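Long-range contacts in PfEMP1 variant 1 of strain MC (Plasmodium falciparum, PDB 5LGD), which binds the human scavenger receptor CD36 through the CIDRα domain described here, one piece of a much longer parasite protein displayed on infected red blood cells and involved in cytoadhesion: residues 19-23 with 111-116; 41-47 with 162-168; 67-73 with 82-86. All blocks are in the same frame, centred on the assembly; numbering follows the deposited sequence.

Interaction 1 of 3, residues 19-23 with 111-116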
loop_
_atom_site.group_PDB
_atom_site.type_symbol
_atom_site.label_atom_id
_atom_site.label_comp_id
_atom_site.label_asym_id
_atom_site.label_seq_id
_atom_site.Cartn_x
_atom_site.Cartn_y
_atom_site.Cartn_z
ATOM N N LEU B 19 4.719 -28.463 24.981
ATOM C CA LEU B 19 4.382 -29.566 24.066
ATOM C C LEU B 19 5.358 -30.708 24.200
ATOM O O LEU B 19 4.951 -31.881 24.193
ATOM C CB LEU B 19 4.322 -29.066 22.615
ATOM C CG LEU B 19 3.141 -28.102 22.303
ATOM C CD1 LEU B 19 3.214 -27.588 20.876
ATOM C CD2 LEU B 19 1.820 -28.775 22.512
ATOM N N ILE B 20 6.635 -30.345 24.416
ATOM C CA ILE B 20 7.757 -31.246 24.602
ATOM C C ILE B 20 7.636 -31.936 25.955
ATOM O O ILE B 20 7.810 -33.143 26.036
ATOM C CB ILE B 20 9.126 -30.525 24.330
ATOM C CG1 ILE B 20 9.337 -30.224 22.804
ATOM C CG2 ILE B 20 10.328 -31.311 24.847
ATOM C CD1 ILE B 20 8.952 -31.254 21.838
ATOM N N ASP B 21 7.305 -31.196 26.992
ATOM C CA ASP B 21 7.094 -31.733 28.336
ATOM C C ASP B 21 5.922 -32.711 28.336
ATOM O O ASP B 21 6.032 -33.803 28.888
ATOM C CB ASP B 21 6.888 -30.601 29.337
ATOM C CG ASP B 21 8.102 -29.758 29.676
ATOM O OD1 ASP B 21 9.229 -30.210 29.418
ATOM O OD2 ASP B 21 7.920 -28.669 30.253
ATOM N N SER B 22 4.844 -32.379 27.625
ATOM C CA SER B 22 3.681 -33.264 27.495
ATOM C C SER B 22 4.118 -34.636 26.900
ATOM O O SER B 22 3.761 -35.683 27.442
ATOM C CB SER B 22 2.586 -32.586 26.674
ATOM O OG SER B 22 1.378 -33.325 26.712
ATOM N N ILE B 23 4.988 -34.617 25.888
ATOM C CA ILE B 23 5.549 -35.831 25.269
ATOM C C ILE B 23 6.489 -36.558 26.232
ATOM O O ILE B 23 6.490 -37.790 26.273
ATOM C CB ILE B 23 6.302 -35.496 23.943
ATOM C CG1 ILE B 23 5.365 -34.922 22.855
ATOM C CG2 ILE B 23 7.118 -36.691 23.432
ATOM C CD1 ILE B 23 6.135 -34.063 21.806
ATOM N N ARG B 111 6.136 -36.032 16.620
ATOM C CA ARG B 111 5.756 -36.374 17.998
ATOM C C ARG B 111 4.610 -35.472 18.501
ATOM O O ARG B 111 3.673 -35.966 19.143
ATOM C CB ARG B 111 6.968 -36.267 18.980
ATOM C CG ARG B 111 8.212 -37.116 18.645
ATOM C CD ARG B 111 9.176 -37.470 19.807
ATOM N NE ARG B 111 9.310 -36.491 20.898
ATOM C CZ ARG B 111 10.066 -35.393 20.865
ATOM N NH1 ARG B 111 10.717 -35.062 19.768
ATOM N NH2 ARG B 111 10.114 -34.580 21.911
ATOM N N ILE B 112 4.696 -34.144 18.215
ATOM C CA ILE B 112 3.711 -33.151 18.645
ATOM C C ILE B 112 2.373 -33.441 17.916
ATOM O O ILE B 112 1.341 -33.583 18.576
ATOM C CB ILE B 112 4.218 -31.701 18.424
ATOM C CG1 ILE B 112 5.473 -31.441 19.304
ATOM C CG2 ILE B 112 3.077 -30.695 18.749
ATOM C CD1 ILE B 112 6.279 -30.159 19.064
ATOM N N GLU B 113 2.425 -33.600 16.571
ATOM C CA GLU B 113 1.295 -33.925 15.707
ATOM C C GLU B 113 0.581 -35.186 16.240
ATOM O O GLU B 113 -0.640 -35.151 16.393
ATOM C CB GLU B 113 1.791 -34.108 14.268
ATOM C CG GLU B 113 0.740 -33.925 13.190
ATOM C CD GLU B 113 1.244 -34.027 11.762
ATOM O OE1 GLU B 113 2.338 -34.596 11.539
ATOM O OE2 GLU B 113 0.524 -33.548 10.857
ATOM N N ALA B 114 1.339 -36.236 16.625
ATOM C CA ALA B 114 0.808 -37.484 17.205
ATOM C C ALA B 114 0.079 -37.221 18.548
ATOM O O ALA B 114 -1.035 -37.729 18.760
ATOM C CB ALA B 114 1.938 -38.475 17.426
ATOM N N LEU B 115 0.735 -36.442 19.452
ATOM C CA LEU B 115 0.220 -36.011 20.762
ATOM C C LEU B 115 -1.096 -35.240 20.584
ATOM O O LEU B 115 -2.057 -35.511 21.298
ATOM C CB LEU B 115 1.262 -35.137 21.500
ATOM C CG LEU B 115 0.913 -34.695 22.938
ATOM C CD1 LEU B 115 1.552 -35.643 23.969
ATOM C CD2 LEU B 115 1.425 -33.319 23.198
ATOM N N LEU B 116 -1.148 -34.312 19.615
ATOM C CA LEU B 116 -2.353 -33.524 19.356
ATOM C C LEU B 116 -3.463 -34.377 18.730
ATOM O O LEU B 116 -4.632 -34.180 19.073
ATOM C CB LEU B 116 -2.035 -32.291 18.488
ATOM C CG LEU B 116 -1.036 -31.261 19.037
ATOM C CD1 LEU B 116 -0.800 -30.171 18.029
ATOM C CD2 LEU B 116 -1.528 -30.643 20.369
#
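I23 lies across the facing side of helix 106-118 and overlaps three of its residues: its CD1 sits 3.7 Å from I112 CG1, its CG1 4.0 Å from L115 CD1, and its CG2 3.4 Å from R111 NE. One turn earlier, L19 takes up the other end of the interface, with its CD1 3.8 Å from I112 CG2 and its CD2 a looser 4.4 Å from L116 CD2. I112 therefore fits between L19 and I23, and it also meets I20, CD1 to CD1, at 4.0 Å. L115 packs on I23 and, through its CD2, lies 3.5 Å from S22 OG; that hydroxyl spends its hydrogen bond on E152 of helix 144-162. The axes of the two short segments come within 10.0 Å and cross at 73°, so each helix offers little more than one turn to the other. L148 of helix 144-162 touches both L19 and L115, and I99 and L96 of helix 92-103 back L19 and I112, which places the crossing in a core also lined by those two helices. R111 closes the border, I23 CG2 lying at its guanidinium edge; its NE is buried without a polar partner, a small cost there. No hydrogen bond joins the segments and the contacts are largely apolar, so shape and hydrophobic burial hold this crossing together.

Interaction 2 of 3, residues 41-47 with 162-168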
loop_
_atom_site.group_PDB
_atom_site.type_symbol
_atom_site.label_atom_id
_atom_site.label_comp_id
_atom_site.label_asym_id
_atom_site.label_seq_id
_atom_site.Cartn_x
_atom_site.Cartn_y
_atom_site.Cartn_z
ATOM N N CYS B 41 -3.360 -51.103 37.743
ATOM C CA CYS B 41 -2.546 -50.259 38.615
ATOM C C CYS B 41 -1.103 -50.763 38.632
ATOM O O CYS B 41 -0.860 -51.923 38.974
ATOM C CB CYS B 41 -3.132 -50.223 40.026
ATOM S SG CYS B 41 -2.126 -49.317 41.233
ATOM N N ILE B 42 -0.151 -49.893 38.271
ATOM C CA ILE B 42 1.274 -50.198 38.309
ATOM C C ILE B 42 1.834 -49.553 39.568
ATOM O O ILE B 42 1.446 -48.445 39.932
ATOM C CB ILE B 42 2.021 -49.780 37.011
ATOM C CG1 ILE B 42 1.664 -50.715 35.842
ATOM C CG2 ILE B 42 3.541 -49.760 37.198
ATOM C CD1 ILE B 42 0.668 -50.178 34.864
ATOM N N LYS B 43 2.707 -50.283 40.254
ATOM C CA LYS B 43 3.381 -49.860 41.477
ATOM C C LYS B 43 4.209 -48.587 41.184
ATOM O O LYS B 43 4.851 -48.493 40.126
ATOM C CB LYS B 43 4.284 -51.012 41.987
ATOM C CG LYS B 43 4.399 -51.119 43.501
ATOM C CD LYS B 43 5.026 -52.438 43.941
ATOM C CE LYS B 43 6.394 -52.242 44.541
ATOM N NZ LYS B 43 6.981 -53.529 44.993
ATOM N N GLY B 44 4.105 -47.609 42.088
ATOM C CA GLY B 44 4.824 -46.340 42.020
ATOM C C GLY B 44 4.288 -45.323 41.040
ATOM O O GLY B 44 4.857 -44.242 40.897
ATOM N N CYS B 45 3.192 -45.651 40.362
ATOM C CA CYS B 45 2.599 -44.759 39.378
ATOM C C CYS B 45 1.773 -43.665 39.966
ATOM O O CYS B 45 1.728 -42.598 39.363
ATOM C CB CYS B 45 1.810 -45.538 38.340
ATOM S SG CYS B 45 2.819 -46.179 36.997
ATOM N N ASN B 46 1.105 -43.905 41.124
ATOM C CA ASN B 46 0.279 -42.893 41.784
ATOM C C ASN B 46 1.013 -41.560 41.921
ATOM O O ASN B 46 0.480 -40.528 41.488
ATOM C CB ASN B 46 -0.221 -43.371 43.138
ATOM C CG ASN B 46 -0.730 -42.235 43.972
ATOM O OD1 ASN B 46 -1.872 -41.778 43.797
ATOM N ND2 ASN B 46 0.151 -41.685 44.823
ATOM N N LYS B 47 2.233 -41.599 42.526
ATOM C CA LYS B 47 3.146 -40.467 42.754
ATOM C C LYS B 47 3.308 -39.678 41.453
ATOM O O LYS B 47 3.080 -38.469 41.442
ATOM C CB LYS B 47 4.516 -40.989 43.256
ATOM C CG LYS B 47 5.522 -39.901 43.627
ATOM C CD LYS B 47 6.895 -40.475 43.956
ATOM C CE LYS B 47 7.974 -39.962 43.028
ATOM N NZ LYS B 47 9.318 -40.476 43.412
ATOM N N THR B 162 -6.870 -45.220 37.858
ATOM C CA THR B 162 -6.239 -46.513 37.600
ATOM C C THR B 162 -5.159 -46.762 38.674
ATOM O O THR B 162 -5.217 -47.764 39.399
ATOM C CB THR B 162 -5.633 -46.559 36.172
ATOM O OG1 THR B 162 -6.585 -46.118 35.195
ATOM C CG2 THR B 162 -5.106 -47.927 35.809
ATOM N N HIS B 163 -4.185 -45.838 38.772
ATOM C CA HIS B 163 -3.080 -45.923 39.722
ATOM C C HIS B 163 -3.417 -45.182 41.008
ATOM O O HIS B 163 -2.735 -44.226 41.358
ATOM C CB HIS B 163 -1.798 -45.375 39.088
ATOM C CG HIS B 163 -1.491 -45.945 37.742
ATOM N ND1 HIS B 163 -1.041 -47.244 37.596
ATOM C CD2 HIS B 163 -1.546 -45.355 36.525
ATOM C CE1 HIS B 163 -0.850 -47.407 36.298
ATOM N NE2 HIS B 163 -1.135 -46.296 35.614
ATOM N N THR B 164 -4.481 -45.639 41.702
ATOM C CA THR B 164 -5.058 -45.105 42.956
ATOM C C THR B 164 -4.118 -45.168 44.176
ATOM O O THR B 164 -4.256 -44.367 45.112
ATOM C CB THR B 164 -6.347 -45.892 43.320
ATOM O OG1 THR B 164 -6.098 -47.301 43.198
ATOM C CG2 THR B 164 -7.552 -45.494 42.480
ATOM N N ASP B 165 -3.220 -46.170 44.188
ATOM C CA ASP B 165 -2.287 -46.427 45.284
ATOM C C ASP B 165 -0.899 -46.798 44.745
ATOM O O ASP B 165 -0.792 -47.441 43.689
ATOM C CB ASP B 165 -2.839 -47.555 46.177
ATOM C CG ASP B 165 -2.357 -47.496 47.606
ATOM O OD1 ASP B 165 -2.894 -46.661 48.381
ATOM O OD2 ASP B 165 -1.461 -48.293 47.960
ATOM N N ASP B 166 0.164 -46.382 45.470
ATOM C CA ASP B 166 1.537 -46.674 45.072
ATOM C C ASP B 166 1.838 -48.171 45.169
ATOM O O ASP B 166 2.607 -48.673 44.366
ATOM C CB ASP B 166 2.564 -45.803 45.809
ATOM C CG ASP B 166 2.806 -44.451 45.154
ATOM O OD1 ASP B 166 2.751 -44.375 43.898
ATOM O OD2 ASP B 166 3.126 -43.491 45.882
ATOM N N THR B 167 1.175 -48.884 46.106
ATOM C CA THR B 167 1.282 -50.335 46.238
ATOM C C THR B 167 -0.122 -50.920 46.102
ATOM O O THR B 167 -0.872 -50.993 47.088
ATOM C CB THR B 167 2.062 -50.753 47.492
ATOM O OG1 THR B 167 1.987 -49.725 48.483
ATOM C CG2 THR B 167 3.516 -51.084 47.178
ATOM N N CYS B 168 -0.488 -51.257 44.843
ATOM C CA CYS B 168 -1.786 -51.785 44.399
ATOM C C CYS B 168 -2.140 -53.149 45.083
ATOM O O CYS B 168 -1.321 -54.071 44.986
ATOM C CB CYS B 168 -1.829 -51.890 42.870
ATOM S SG CYS B 168 -0.800 -50.674 41.981
#
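C41, H163 and D166 have the most surface covered here, and each ties the two segments together in its own way. C41 supplies the covalent link: its SG is 2.0 Å from C168 SG, in a disulfide with chi3 of -65°. The same C41 SG packs 3.4 Å from D165 O, so the bridge lies against the backbone of the segment it holds.

H163, the first residue to leave helical geometry after helix 144-162, turns its ring into the pocket between C41, I42 and C45. Its ND1 accepts a nearly straight hydrogen bond from I42 N at 2.9 Å, which means that this nitrogen carries no proton. C45 covers one ring face, its CB 3.5 Å from the H163 ring centroid in a CH-pi contact and its SG 4.0 Å from that centroid. C45 is itself disulfide-bonded to C32, whose carbonyl oxygen makes a weak hydrogen bond with H163 NE2, so the histidine bridges two parts of the cysteine-rich end.

D166 works through backbone and side chain. Its O accepts from G44 N at 2.9 Å, within the type II turn from I42 to C45, where G44 has positive phi. Its OD1 accepts from K47 N at 3.1 Å, engaging an amide in the first turn of helix 45-70. With a disulfide supported by three hydrogen bonds from backbone amides, this exposed junction depends on covalent and polar links more than on a hydrophobic core.

Interaction 3 of 3, residues 67-73 with 82-86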
loop_
_atom_site.group_PDB
_atom_site.type_symbol
_atom_site.label_atom_id
_atom_site.label_comp_id
_atom_site.label_asym_id
_atom_site.label_seq_id
_atom_site.Cartn_x
_atom_site.Cartn_y
_atom_site.Cartn_z
ATOM N N LYS B 67 -1.735 -15.497 27.999
ATOM C CA LYS B 67 -2.907 -15.043 27.224
ATOM C C LYS B 67 -3.278 -13.626 27.583
ATOM O O LYS B 67 -3.681 -12.859 26.710
ATOM C CB LYS B 67 -4.122 -15.961 27.416
ATOM C CG LYS B 67 -3.985 -17.322 26.715
ATOM C CD LYS B 67 -5.321 -18.066 26.730
ATOM C CE LYS B 67 -5.669 -18.667 28.080
ATOM N NZ LYS B 67 -7.044 -19.227 28.096
ATOM N N ASP B 68 -3.126 -13.280 28.873
ATOM C CA ASP B 68 -3.413 -11.957 29.425
ATOM C C ASP B 68 -2.523 -10.878 28.831
ATOM O O ASP B 68 -3.038 -9.817 28.484
ATOM C CB ASP B 68 -3.368 -11.980 30.963
ATOM C CG ASP B 68 -4.660 -12.480 31.589
ATOM O OD1 ASP B 68 -5.754 -12.119 31.075
ATOM O OD2 ASP B 68 -4.585 -13.183 32.624
ATOM N N HIS B 69 -1.222 -11.159 28.623
ATOM C CA HIS B 69 -0.330 -10.174 27.995
ATOM C C HIS B 69 -0.622 -10.056 26.494
ATOM O O HIS B 69 -0.504 -8.963 25.939
ATOM C CB HIS B 69 1.167 -10.504 28.229
ATOM C CG HIS B 69 2.054 -9.324 27.956
ATOM N ND1 HIS B 69 2.866 -9.278 26.845
ATOM C CD2 HIS B 69 2.148 -8.143 28.608
ATOM C CE1 HIS B 69 3.454 -8.098 26.868
ATOM N NE2 HIS B 69 3.053 -7.377 27.907
ATOM N N PHE B 70 -1.047 -11.169 25.849
ATOM C CA PHE B 70 -1.396 -11.199 24.419
ATOM C C PHE B 70 -2.565 -10.265 24.118
ATOM O O PHE B 70 -2.609 -9.638 23.064
ATOM C CB PHE B 70 -1.759 -12.629 23.985
ATOM C CG PHE B 70 -1.719 -12.865 22.498
ATOM C CD1 PHE B 70 -2.841 -12.644 21.713
ATOM C CD2 PHE B 70 -0.567 -13.324 21.884
ATOM C CE1 PHE B 70 -2.807 -12.872 20.347
ATOM C CE2 PHE B 70 -0.530 -13.527 20.514
ATOM C CZ PHE B 70 -1.656 -13.315 19.756
ATOM N N ARG B 71 -3.531 -10.232 25.018
ATOM C CA ARG B 71 -4.729 -9.410 24.926
ATOM C C ARG B 71 -4.416 -7.923 25.152
ATOM O O ARG B 71 -5.275 -7.076 24.913
ATOM C CB ARG B 71 -5.802 -9.911 25.906
ATOM C CG ARG B 71 -6.369 -11.252 25.476
ATOM C CD ARG B 71 -7.566 -11.637 26.325
ATOM N NE ARG B 71 -7.985 -12.999 26.002
ATOM C CZ ARG B 71 -7.873 -14.039 26.818
ATOM N NH1 ARG B 71 -8.263 -15.244 26.422
ATOM N NH2 ARG B 71 -7.418 -13.877 28.054
ATOM N N LYS B 72 -3.182 -7.606 25.608
ATOM C CA LYS B 72 -2.773 -6.222 25.838
ATOM C C LYS B 72 -2.071 -5.604 24.619
ATOM O O LYS B 72 -1.786 -4.402 24.661
ATOM C CB LYS B 72 -1.951 -6.082 27.131
ATOM C CG LYS B 72 -2.847 -6.136 28.357
ATOM C CD LYS B 72 -2.182 -6.707 29.598
ATOM C CE LYS B 72 -3.247 -7.096 30.603
ATOM N NZ LYS B 72 -2.683 -7.451 31.931
ATOM N N GLN B 73 -1.862 -6.392 23.500
ATOM C CA GLN B 73 -1.219 -5.866 22.281
ATOM C C GLN B 73 -2.012 -4.721 21.629
ATOM O O GLN B 73 -3.239 -4.799 21.479
ATOM C CB GLN B 73 -0.904 -6.947 21.271
ATOM C CG GLN B 73 -0.008 -8.073 21.778
ATOM C CD GLN B 73 0.024 -9.146 20.727
ATOM O OE1 GLN B 73 0.831 -9.111 19.792
ATOM N NE2 GLN B 73 -0.894 -10.086 20.828
ATOM N N HIS B 82 -8.382 -9.982 19.806
ATOM C CA HIS B 82 -7.157 -10.631 20.292
ATOM C C HIS B 82 -7.348 -12.141 20.451
ATOM O O HIS B 82 -6.370 -12.887 20.445
ATOM C CB HIS B 82 -6.811 -10.046 21.666
ATOM C CG HIS B 82 -6.258 -8.665 21.616
ATOM N ND1 HIS B 82 -7.068 -7.551 21.790
ATOM C CD2 HIS B 82 -4.980 -8.254 21.463
ATOM C CE1 HIS B 82 -6.263 -6.507 21.712
ATOM N NE2 HIS B 82 -4.995 -6.880 21.551
ATOM N N ASP B 83 -8.601 -12.588 20.643
ATOM C CA ASP B 83 -8.925 -13.999 20.827
ATOM C C ASP B 83 -8.997 -14.718 19.493
ATOM O O ASP B 83 -8.493 -15.827 19.388
ATOM C CB ASP B 83 -10.198 -14.169 21.671
ATOM C CG ASP B 83 -9.893 -14.066 23.156
ATOM O OD1 ASP B 83 -9.775 -12.920 23.665
ATOM O OD2 ASP B 83 -9.704 -15.129 23.801
ATOM N N ASP B 84 -9.599 -14.090 18.461
ATOM C CA ASP B 84 -9.616 -14.672 17.099
ATOM C C ASP B 84 -8.176 -14.716 16.601
ATOM O O ASP B 84 -7.804 -15.597 15.824
ATOM C CB ASP B 84 -10.413 -13.797 16.111
ATOM C CG ASP B 84 -11.836 -13.497 16.517
ATOM O OD1 ASP B 84 -12.483 -14.387 17.121
ATOM O OD2 ASP B 84 -12.322 -12.390 16.188
ATOM N N PHE B 85 -7.382 -13.742 17.054
ATOM C CA PHE B 85 -5.986 -13.610 16.704
ATOM C C PHE B 85 -5.211 -14.798 17.268
ATOM O O PHE B 85 -4.596 -15.526 16.496
ATOM C CB PHE B 85 -5.457 -12.234 17.175
ATOM C CG PHE B 85 -4.037 -11.835 16.846
ATOM C CD1 PHE B 85 -3.268 -12.580 15.941
ATOM C CD2 PHE B 85 -3.455 -10.729 17.450
ATOM C CE1 PHE B 85 -1.970 -12.204 15.639
ATOM C CE2 PHE B 85 -2.139 -10.369 17.152
ATOM C CZ PHE B 85 -1.415 -11.107 16.255
ATOM N N LEU B 86 -5.326 -15.035 18.583
ATOM C CA LEU B 86 -4.721 -16.137 19.331
ATOM C C LEU B 86 -5.121 -17.504 18.751
ATOM O O LEU B 86 -4.278 -18.389 18.611
ATOM C CB LEU B 86 -5.233 -16.068 20.791
ATOM C CG LEU B 86 -4.217 -15.916 21.938
ATOM C CD1 LEU B 86 -4.820 -16.349 23.223
ATOM C CD2 LEU B 86 -2.947 -16.734 21.707
#
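Charge pairing closes the outer border. R71 and D83 form a salt bridge with two hydrogen bonds, R71 NE to D83 OD1 at 2.9 Å and R71 NH1 to D83 OD2 at 3.0 Å, while a long contact to D68 extends the network back along helix 45-70. A separate hydrogen bond runs from H82 NE2 to Q73 O at 2.7 Å, so NE2 of this histidine carries a proton. Q73 in turn bonds from NE2 to F70 O at 2.9 Å, across the type I turn that follows the helix.

Aromatic and apolar contacts fill the interior. F70 points its edge at the face of F85, centroids 5.0 Å apart and planes at 56°, and L86 CG covers one F70 face, 3.9 Å from that ring's centroid. R71 CA makes a CH-pi contact over the H82 ring face, 4.0 Å from its centroid. K67 CG lies 3.7 Å from L86 CD1, while the K67 ammonium pairs with D146.

Aromatic packing from the CD36 chain reaches F70, Q73 and F85, and Q73 OE1 hydrogen-bonds to the receptor. This helix-loop-helix corner thus forms part of the CD36-binding site of the CIDRα domain.

In the fold
From the N terminus, helix 7-29 first supplies residues 19-23, which wait for helix 106-118 before interaction 1 closes. The chain then passes through 41-47 and along helix 45-70, whose far end turns back almost at once in interaction 3, closing a short loop onto helix 82-90. That small loop falls within the spans of both other interactions. Interactions 1 and 2 cross: 41-47 lies between 19-23 and 111-116, yet its partner 162-168 comes only after 111-116, so the segments alternate. Interactions 2 and 3 sit at the two ends of helix 45-70, centres about 40 Å apart: the receptor-touching corner is interaction 3, the disulfide-linked end interaction 2. Interaction 1 joins the smaller helices to the long bundle.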